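Local coordinates for methyl-accepting/DNA response regulator (Bacillus cereus, PDB 3D6W), which probably acts as a phosphorelay response regulator, binding DNA through the LytTR domain that makes up this chain, at residues A[33-36]-A[37-40]; A[67-70]-A[71-74]; A[93-97]-A[98-102]. One frame throughout, in Å; residues are numbered along the deposited sequence.

Contact 1 (A[33-36]-A[37-40])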
ATOM      1  N   VAL A  33      22.896   8.204  -1.631  1.00 61.66           N
ATOM      2  CA  VAL A  33      21.469   8.005  -1.494  1.00 61.87           C
ATOM      3  C   VAL A  33      20.941   9.102  -0.552  1.00 62.05           C
ATOM      4  O   VAL A  33      21.281   9.151   0.630  1.00 61.79           O
ATOM      5  CB  VAL A  33      21.159   6.569  -0.977  1.00 62.18           C
ATOM      6  CG1 VAL A  33      19.687   6.264  -1.123  1.00 61.84           C
ATOM      7  CG2 VAL A  33      21.975   5.532  -1.742  1.00 60.44           C
ATOM      8  N   ASN A  34      20.144  10.004  -1.126  1.00 62.63           N
ATOM      9  CA  ASN A  34      19.507  11.110  -0.427  1.00 62.74           C
ATOM     10  C   ASN A  34      18.062  10.771  -0.020  1.00 63.11           C
ATOM     11  O   ASN A  34      17.138  10.800  -0.846  1.00 62.77           O
ATOM     12  CB  ASN A  34      19.506  12.339  -1.316  1.00 62.29           C
ATOM     13  CG  ASN A  34      20.890  12.955  -1.483  1.00 63.83           C
ATOM     14  OD1 ASN A  34      21.717  12.481  -2.278  1.00 64.13           O
ATOM     15  ND2 ASN A  34      21.126  14.051  -0.757  1.00 61.91           N
ATOM     16  N   ALA A  35      17.896  10.451   1.258  1.00 63.82           N
ATOM     17  CA  ALA A  35      16.617  10.088   1.860  1.00 64.45           C
ATOM     18  C   ALA A  35      16.083  11.284   2.638  1.00 66.13           C
ATOM     19  O   ALA A  35      16.774  12.280   2.857  1.00 65.78           O
ATOM     20  CB  ALA A  35      16.768   8.862   2.759  1.00 63.41           C
ATOM     21  N   GLU A  36      14.833  11.206   3.045  1.00 68.62           N
ATOM     22  CA  GLU A  36      14.164  12.397   3.563  1.00 71.28           C
ATOM     23  C   GLU A  36      14.884  13.001   4.771  1.00 72.31           C
ATOM     24  O   GLU A  36      14.964  14.226   4.902  1.00 72.56           O
ATOM     25  CB  GLU A  36      12.730  12.082   3.943  1.00 71.27           C
ATOM     26  CG  GLU A  36      11.837  11.683   2.796  1.00 72.06           C
ATOM     27  CD  GLU A  36      10.514  11.210   3.290  1.00 72.04           C
ATOM     28  OE1 GLU A  36      10.366  11.014   4.506  1.00 79.71           O
ATOM     29  OE2 GLU A  36       9.600  11.011   2.493  1.00 76.93           O
ATOM     30  N   GLU A  37      15.390  12.129   5.644  1.00 73.72           N
ATOM     31  CA  GLU A  37      15.997  12.530   6.899  1.00 74.69           C
ATOM     32  C   GLU A  37      17.499  12.313   6.947  1.00 73.94           C
ATOM     33  O   GLU A  37      18.124  12.757   7.898  1.00 74.01           O
ATOM     34  CB  GLU A  37      15.358  11.742   8.052  1.00 75.48           C
ATOM     35  CG  GLU A  37      13.899  12.123   8.358  1.00 79.08           C
ATOM     36  CD  GLU A  37      13.298  11.326   9.550  1.00 81.78           C
ATOM     37  OE1 GLU A  37      14.003  10.435  10.122  1.00 88.35           O
ATOM     38  OE2 GLU A  37      12.118  11.612   9.927  1.00 90.68           O
ATOM     39  N   LEU A  38      18.089  11.585   6.000  1.00 73.06           N
ATOM     40  CA  LEU A  38      19.549  11.457   5.984  1.00 72.61           C
ATOM     41  C   LEU A  38      20.118  11.122   4.612  1.00 71.39           C
ATOM     42  O   LEU A  38      19.380  10.819   3.677  1.00 70.69           O
ATOM     43  CB  LEU A  38      20.074  10.512   7.093  1.00 72.94           C
ATOM     44  CG  LEU A  38      20.047   8.968   7.144  1.00 74.37           C
ATOM     45  CD1 LEU A  38      19.134   8.346   6.114  1.00 75.46           C
ATOM     46  CD2 LEU A  38      21.464   8.386   7.033  1.00 76.18           C
ATOM     47  N   THR A  39      21.440  11.245   4.514  1.00 69.92           N
ATOM     48  CA  THR A  39      22.173  10.953   3.317  1.00 69.17           C
ATOM     49  C   THR A  39      23.305  10.018   3.620  1.00 67.93           C
ATOM     50  O   THR A  39      23.865  10.012   4.680  1.00 67.20           O
ATOM     51  CB  THR A  39      22.641  12.221   2.598  1.00 69.41           C
ATOM     52  OG1 THR A  39      21.471  12.981   2.269  1.00 71.60           O
ATOM     53  CG2 THR A  39      23.383  11.855   1.258  1.00 69.54           C
ATOM     54  N   GLY A  40      23.612   9.172   2.668  1.00 67.61           N
ATOM     55  CA  GLY A  40      24.589   8.159   2.930  1.00 67.41           C
ATOM     56  C   GLY A  40      25.065   7.569   1.640  1.00 66.88           C
ATOM     57  O   GLY A  40      24.576   7.877   0.575  1.00 67.02           O
TER
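Val33 and Gly40 face each other as an antiparallel hydrogen-bonded pair, joined by two backbone bonds: Val33 N gives to Gly40 O at 2.8 Å, and Gly40 N returns a bond to Val33 O at 3.1 Å. The same Val33 O also takes a CA-H contact from Thr39 CA, 3.4 Å away, and Thr39 CG2 rests near it. One step along, Asn34 and Thr39 form the non-hydrogen-bonded pair, and their side chains meet on the same face of the sheet. Asn34 ND2 stands 3.2 Å from Thr39 OG1, but the angle is too poor for a hydrogen bond, so the amide lies against the hydroxyl and methyl branches of Thr39 as packing. Thr39 turns OG1 away from its own carbonyl carbon (chi1 -60°), which brings the hydroxyl to this amide.

The 33-40 segment is the tip of a beta hairpin, in which strand 30-35 runs into edge strand 39-42 of the five-stranded antiparallel sheet of the LytTR domain. A third backbone bond, from Ala35 N to Leu38 O at 2.9 Å, closes the tight turn through Glu36 and Glu37. Beside it Ala35 CB touches Leu38 CD1 at 4.1 Å; Leu38 starts out away from the opposing strand, and its CD1 methyl comes back to make this contact.

Leu7 and Val16 of the two-stranded sheet pack here: Leu38 touches both, and Ala35 touches Val16. The carboxylates of Glu36 and Glu37 do not touch each other; each makes a long, weak ion pair with Lys20 NZ, which probably eases the repulsion between them.

Contact 2 (A[67-70]-A[71-74]). With MG (magnesium ion), chain C.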
ATOM      1  N   VAL A  67      16.121  10.059  -9.807  1.00 53.17           N
ATOM      2  CA  VAL A  67      15.114  10.744  -9.000  1.00 53.52           C
ATOM      3  C   VAL A  67      13.907   9.822  -8.671  1.00 53.87           C
ATOM      4  O   VAL A  67      13.506   8.921  -9.478  1.00 54.47           O
ATOM      5  CB  VAL A  67      14.677  12.098  -9.681  1.00 53.86           C
ATOM      6  CG1 VAL A  67      13.757  11.873 -10.878  1.00 50.91           C
ATOM      7  CG2 VAL A  67      14.004  13.063  -8.654  1.00 53.80           C
ATOM      8  N   ASN A  68      13.337  10.027  -7.492  1.00 53.60           N
ATOM      9  CA  ASN A  68      12.029   9.430  -7.130  1.00 54.29           C
ATOM     10  C   ASN A  68      10.938  10.421  -7.499  1.00 54.17           C
ATOM     11  O   ASN A  68      10.828  11.465  -6.885  1.00 53.52           O
ATOM     12  CB  ASN A  68      11.983   9.152  -5.611  1.00 54.77           C
ATOM     13  CG  ASN A  68      10.799   8.311  -5.189  1.00 53.31           C
ATOM     14  OD1 ASN A  68       9.817   8.251  -5.868  1.00 54.57           O
ATOM     15  ND2 ASN A  68      10.895   7.697  -4.022  1.00 52.58           N
ATOM     16  N   VAL A  69      10.110  10.068  -8.477  1.00 54.85           N
ATOM     17  CA  VAL A  69       9.058  10.964  -8.971  1.00 55.43           C
ATOM     18  C   VAL A  69       8.051  11.292  -7.871  1.00 56.62           C
ATOM     19  O   VAL A  69       7.325  12.293  -7.978  1.00 58.19           O
ATOM     20  CB  VAL A  69       8.330  10.406 -10.249  1.00 55.37           C
ATOM     21  CG1 VAL A  69       9.379   9.925 -11.320  1.00 55.16           C
ATOM     22  CG2 VAL A  69       7.394   9.288  -9.904  1.00 55.08           C
ATOM     23  N   ASN A  70       8.009  10.491  -6.799  1.00 56.08           N
ATOM     24  CA  ASN A  70       7.083  10.774  -5.712  1.00 56.16           C
ATOM     25  C   ASN A  70       7.523  11.863  -4.775  1.00 56.59           C
ATOM     26  O   ASN A  70       6.733  12.333  -3.956  1.00 56.78           O
ATOM     27  CB  ASN A  70       6.763   9.492  -4.951  1.00 55.78           C
ATOM     28  CG  ASN A  70       5.988   8.515  -5.822  1.00 57.60           C
ATOM     29  OD1 ASN A  70       4.854   8.807  -6.251  1.00 58.65           O
ATOM     30  ND2 ASN A  70       6.614   7.387  -6.146  1.00 56.66           N
ATOM     31  N   HIS A  71       8.792  12.257  -4.874  1.00 57.27           N
ATOM     32  CA  HIS A  71       9.298  13.416  -4.155  1.00 56.72           C
ATOM     33  C   HIS A  71       9.454  14.630  -5.013  1.00 56.36           C
ATOM     34  O   HIS A  71       9.873  15.652  -4.528  1.00 57.18           O
ATOM     35  CB  HIS A  71      10.584  13.078  -3.461  1.00 57.35           C
ATOM     36  CG  HIS A  71      10.412  12.032  -2.422  1.00 57.90           C
ATOM     37  ND1 HIS A  71      10.082  12.332  -1.122  1.00 63.49           N
ATOM     38  CD2 HIS A  71      10.473  10.683  -2.494  1.00 60.53           C
ATOM     39  CE1 HIS A  71       9.965  11.209  -0.429  1.00 62.23           C
ATOM     40  NE2 HIS A  71      10.202  10.191  -1.243  1.00 62.98           N
ATOM     41  N   ILE A  72       9.082  14.547  -6.278  1.00 56.78           N
ATOM     42  CA  ILE A  72       9.095  15.722  -7.155  1.00 57.01           C
ATOM     43  C   ILE A  72       7.909  16.582  -6.788  1.00 58.60           C
ATOM     44  O   ILE A  72       6.760  16.096  -6.746  1.00 59.44           O
ATOM     45  CB  ILE A  72       9.030  15.391  -8.679  1.00 56.64           C
ATOM     46  CG1 ILE A  72      10.305  14.668  -9.131  1.00 55.81           C
ATOM     47  CG2 ILE A  72       8.844  16.683  -9.533  1.00 55.58           C
ATOM     48  CD1 ILE A  72      10.272  14.143 -10.528  1.00 54.02           C
ATOM     49  N   LYS A  73       8.178  17.862  -6.552  1.00 59.67           N
ATOM     50  CA  LYS A  73       7.106  18.827  -6.376  1.00 61.42           C
ATOM     51  C   LYS A  73       6.646  19.429  -7.736  1.00 60.69           C
ATOM     52  O   LYS A  73       5.437  19.429  -8.034  1.00 61.22           O
ATOM     53  CB  LYS A  73       7.535  19.907  -5.393  1.00 61.67           C
ATOM     54  CG  LYS A  73       6.505  20.986  -5.188  1.00 64.57           C
ATOM     55  CD  LYS A  73       6.833  21.805  -3.964  1.00 66.39           C
ATOM     56  CE  LYS A  73       6.841  23.286  -4.269  1.00 71.85           C
ATOM     57  NZ  LYS A  73       5.464  23.835  -4.065  1.00 75.78           N
ATOM     58  N   ALA A  74       7.594  19.891  -8.551  1.00 59.58           N
ATOM     59  CA  ALA A  74       7.280  20.526  -9.839  1.00 59.98           C
ATOM     60  C   ALA A  74       8.432  20.309 -10.806  1.00 59.82           C
ATOM     61  O   ALA A  74       9.591  20.179 -10.377  1.00 59.65           O
ATOM     62  CB  ALA A  74       7.001  22.048  -9.690  1.00 59.20           C
TER
HETATM   63 MG    MG C 301       5.021  15.182  -5.086  1.00 62.66          MG
HETATM   64  O   HOH W   1       4.977  13.447  -7.127  1.00 50.14           O
HETATM   65  O   HOH W   2       4.307  16.590  -7.078  1.00 57.08           O
HETATM   66  O   HOH W   3       2.493  14.924  -5.217  1.00 47.62           O
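His71 N bonds to Asn68 O at 3.0 Å and Ile72 N, more weakly, to Val69 O at 3.3 Å, two successive backbone bonds that wind the chain through a tight turn between strands 65-68 and 72-76. The side chain of Asn68 holds the start of the turn: OD1 accepts from Asn70 N at 3.0 Å, an Asx turn, and also takes a weak bond from Asn70 ND2. With CG anti to the backbone N (chi1 -169°), the amide brings ND2 to the edge of the His71 ring, near its plane and 3.4 Å from CD2. The amide and ring planes stand 76° apart. The polar ends are engaged elsewhere, Asn68 ND2 on Val21 O and His71 NE2 on Ser19 O; together they tie the turn to the first residue of strand 21-27 and to the chain just before it.

On the apolar side Ile72 reaches back over the turn, CG1 lying 4.1 Å from Val67 CG2 and CD1 approaching Val69 CB. Ile72 O binds a magnesium ion at a long 2.6 Å, with two waters on the metal; Asp88 is the other residue of the known magnesium site. Another water lies within hydrogen-bonding distance of Val69 O and Ile72 O and may bridge them.

Strand 58-62 flanks the turn through Ile59 and Cys61, which pack on Val67, while Leu85 and Met87 of strand 83-87 cover Val67, Ile72 and His71. Lys73 and Ala74 both face Ser86 in a classic beta bulge, and Val4 and Pro15 of a second subunit press on Val69, Asn70 and Ile72.

Contact 3 (A[93-97]-A[98-102]). With FMT (formic acid), chain E.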
ATOM      1  N   VAL A  93      17.016  19.236  -8.763  1.00 57.11           N
ATOM      2  CA  VAL A  93      17.740  18.186  -9.474  1.00 57.84           C
ATOM      3  C   VAL A  93      17.615  18.474 -10.948  1.00 58.17           C
ATOM      4  O   VAL A  93      16.512  18.764 -11.421  1.00 58.56           O
ATOM      5  CB  VAL A  93      17.155  16.778  -9.143  1.00 58.64           C
ATOM      6  CG1 VAL A  93      17.832  15.705  -9.992  1.00 58.11           C
ATOM      7  CG2 VAL A  93      17.270  16.473  -7.614  1.00 55.82           C
ATOM      8  N   PRO A  94      18.737  18.427 -11.693  1.00 58.02           N
ATOM      9  CA  PRO A  94      18.636  18.617 -13.119  1.00 57.04           C
ATOM     10  C   PRO A  94      18.252  17.380 -13.955  1.00 56.72           C
ATOM     11  O   PRO A  94      18.685  16.275 -13.700  1.00 55.21           O
ATOM     12  CB  PRO A  94      20.040  19.088 -13.489  1.00 56.88           C
ATOM     13  CG  PRO A  94      20.927  18.449 -12.517  1.00 56.55           C
ATOM     14  CD  PRO A  94      20.134  18.232 -11.266  1.00 58.06           C
ATOM     15  N   VAL A  95      17.463  17.615 -15.004  1.00 57.49           N
ATOM     16  CA  VAL A  95      17.289  16.664 -16.084  1.00 57.43           C
ATOM     17  C   VAL A  95      18.130  17.199 -17.252  1.00 57.84           C
ATOM     18  O   VAL A  95      17.855  18.277 -17.786  1.00 58.08           O
ATOM     19  CB  VAL A  95      15.781  16.471 -16.505  1.00 57.16           C
ATOM     20  CG1 VAL A  95      15.651  15.297 -17.452  1.00 56.72           C
ATOM     21  CG2 VAL A  95      14.872  16.303 -15.282  1.00 55.41           C
ATOM     22  N   SER A  96      19.166  16.457 -17.634  1.00 58.18           N
ATOM     23  CA  SER A  96      20.054  16.909 -18.648  1.00 57.67           C
ATOM     24  C   SER A  96      19.416  16.801 -20.023  1.00 59.98           C
ATOM     25  O   SER A  96      18.436  16.061 -20.241  1.00 61.04           O
ATOM     26  CB  SER A  96      21.352  16.132 -18.586  1.00 57.68           C
ATOM     27  OG  SER A  96      21.218  14.756 -18.871  1.00 54.88           O
ATOM     28  N   GLN A  97      19.965  17.571 -20.953  1.00 62.13           N
ATOM     29  CA  GLN A  97      19.593  17.538 -22.352  1.00 63.68           C
ATOM     30  C   GLN A  97      19.556  16.145 -22.943  1.00 63.20           C
ATOM     31  O   GLN A  97      18.752  15.885 -23.817  1.00 63.88           O
ATOM     32  CB  GLN A  97      20.576  18.369 -23.179  1.00 63.98           C
ATOM     33  CG  GLN A  97      20.444  18.243 -24.694  1.00 65.68           C
ATOM     34  CD  GLN A  97      21.227  19.356 -25.377  1.00 69.25           C
ATOM     35  OE1 GLN A  97      20.695  20.107 -26.215  1.00 77.40           O
ATOM     36  NE2 GLN A  97      22.501  19.494 -24.991  1.00 77.67           N
ATOM     37  N   SER A  98      20.433  15.264 -22.480  1.00 62.68           N
ATOM     38  CA  SER A  98      20.579  13.984 -23.089  1.00 62.54           C
ATOM     39  C   SER A  98      19.538  12.972 -22.560  1.00 62.49           C
ATOM     40  O   SER A  98      19.196  11.997 -23.253  1.00 63.19           O
ATOM     41  CB  SER A  98      22.030  13.522 -22.972  1.00 62.74           C
ATOM     42  OG  SER A  98      22.189  12.450 -22.088  1.00 66.44           O
ATOM     43  N   TYR A  99      19.011  13.237 -21.366  1.00 61.58           N
ATOM     44  CA  TYR A  99      17.919  12.469 -20.773  1.00 60.92           C
ATOM     45  C   TYR A  99      16.529  13.116 -20.895  1.00 60.08           C
ATOM     46  O   TYR A  99      15.516  12.497 -20.557  1.00 60.11           O
ATOM     47  CB  TYR A  99      18.212  12.243 -19.296  1.00 60.45           C
ATOM     48  CG  TYR A  99      19.216  11.156 -19.063  1.00 61.16           C
ATOM     49  CD1 TYR A  99      20.576  11.406 -19.162  1.00 61.60           C
ATOM     50  CD2 TYR A  99      18.810   9.868 -18.785  1.00 59.09           C
ATOM     51  CE1 TYR A  99      21.478  10.415 -18.937  1.00 61.32           C
ATOM     52  CE2 TYR A  99      19.699   8.912 -18.543  1.00 59.27           C
ATOM     53  CZ  TYR A  99      21.021   9.178 -18.610  1.00 60.11           C
ATOM     54  OH  TYR A  99      21.902   8.162 -18.409  1.00 62.07           O
ATOM     55  N   ALA A 100      16.473  14.345 -21.372  1.00 59.50           N
ATOM     56  CA  ALA A 100      15.236  15.105 -21.307  1.00 59.34           C
ATOM     57  C   ALA A 100      14.073  14.432 -22.071  1.00 59.43           C
ATOM     58  O   ALA A 100      12.945  14.455 -21.585  1.00 58.27           O
ATOM     59  CB  ALA A 100      15.475  16.567 -21.753  1.00 57.93           C
ATOM     60  N   SER A 101      14.332  13.805 -23.235  1.00 60.28           N
ATOM     61  CA  SER A 101      13.232  13.122 -23.983  1.00 60.88           C
ATOM     62  C   SER A 101      12.723  11.875 -23.326  1.00 60.03           C
ATOM     63  O   SER A 101      11.519  11.657 -23.275  1.00 60.35           O
ATOM     64  CB  SER A 101      13.625  12.763 -25.418  1.00 61.76           C
ATOM     65  OG  SER A 101      13.956  13.965 -26.106  1.00 65.08           O
ATOM     66  N   TYR A 102      13.654  11.061 -22.843  1.00 59.68           N
ATOM     67  CA  TYR A 102      13.349   9.844 -22.099  1.00 59.73           C
ATOM     68  C   TYR A 102      12.568  10.250 -20.872  1.00 59.63           C
ATOM     69  O   TYR A 102      11.509   9.712 -20.613  1.00 59.77           O
ATOM     70  CB  TYR A 102      14.662   9.104 -21.766  1.00 60.33           C
ATOM     71  CG  TYR A 102      14.592   7.952 -20.799  1.00 60.01           C
ATOM     72  CD1 TYR A 102      14.186   6.689 -21.195  1.00 60.73           C
ATOM     73  CD2 TYR A 102      14.995   8.130 -19.467  1.00 62.93           C
ATOM     74  CE1 TYR A 102      14.139   5.640 -20.260  1.00 61.97           C
ATOM     75  CE2 TYR A 102      14.966   7.110 -18.541  1.00 60.78           C
ATOM     76  CZ  TYR A 102      14.558   5.870 -18.929  1.00 61.47           C
ATOM     77  OH  TYR A 102      14.531   4.886 -17.948  1.00 61.28           O
TER
HETATM   78  C   FMT E 304      24.346  13.686 -19.157  1.00 46.32           C
HETATM   79  O1  FMT E 304      24.301  14.606 -20.008  1.00 47.22           O
HETATM   80  O2  FMT E 304      23.320  13.392 -18.507  1.00 45.29           O
HETATM   81  O   HOH W   4      17.023  13.941 -24.717  1.00 48.42           O
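Ser96 and Tyr99 meet at the turn that carries strand 92-95 into helix 100-107. Ser96 holds its hydroxyl between its own backbone N and carbonyl carbon (chi1 65°), which points OG to the edge of the Tyr99 ring, 3.4 Å from CD1 and near the ring plane. The same OG donates a short hydrogen bond, 2.5 Å, to O2 of a formic acid molecule. That oxygen also lies near the ring plane, 3.5 Å from Tyr99 CD1, so hydroxyl and ligand sit side by side along one edge of the tyrosine.

The end of the Tyr99 side chain leads away from the preceding residues and packs on Arg60. Its backbone N makes a weak bond to Ser96 O at 3.1 Å. Ala100 turns its CB toward the preceding segment and sets it 3.4 Å from Ser96 O.

Val95 supplies the apolar part. Its CG1, anti to the backbone N (chi1 -170°), lies 3.9 Å from Ala100 CA and farther from Tyr99 CB, bringing the last strand residue against Ala100. Phe83 of strand 83-87 packs on both Val95 and Ala100. A water links Gln97 O, to which it donates, with Ser101 N, from which it accepts at 3.1 Å.

Arg63 N also bonds the formic acid, so the ligand is held between a side-chain hydroxyl and a backbone N-H. The molecule is probably from the crystallisation liquor; its binding indicates that the site between this turn and the Arg63 backbone can hold a small carboxylic acid or carboxylate, without identifying a natural ligand.

The three contacts come in series along one LytTR domain, each at a place where the chain leaves a strand. Contact 1 is the hairpin at the edge of the five-stranded sheet; contact 2 leaves strand 65-68 of that sheet and enters the three-stranded one; contact 3 leaves the last strand of the latter for helix 100-107. Contact 2 is equidistant, its centre about 14 Å from each of the others, whose centres are about 22 Å apart on opposite sides of the chain's centre. Glu36 packs on His71, so contacts 1 and 2 touch, whereas contact 3 touches neither. Contact 2 thus connects the five-stranded and three-stranded sheets of the probable DNA-binding domain.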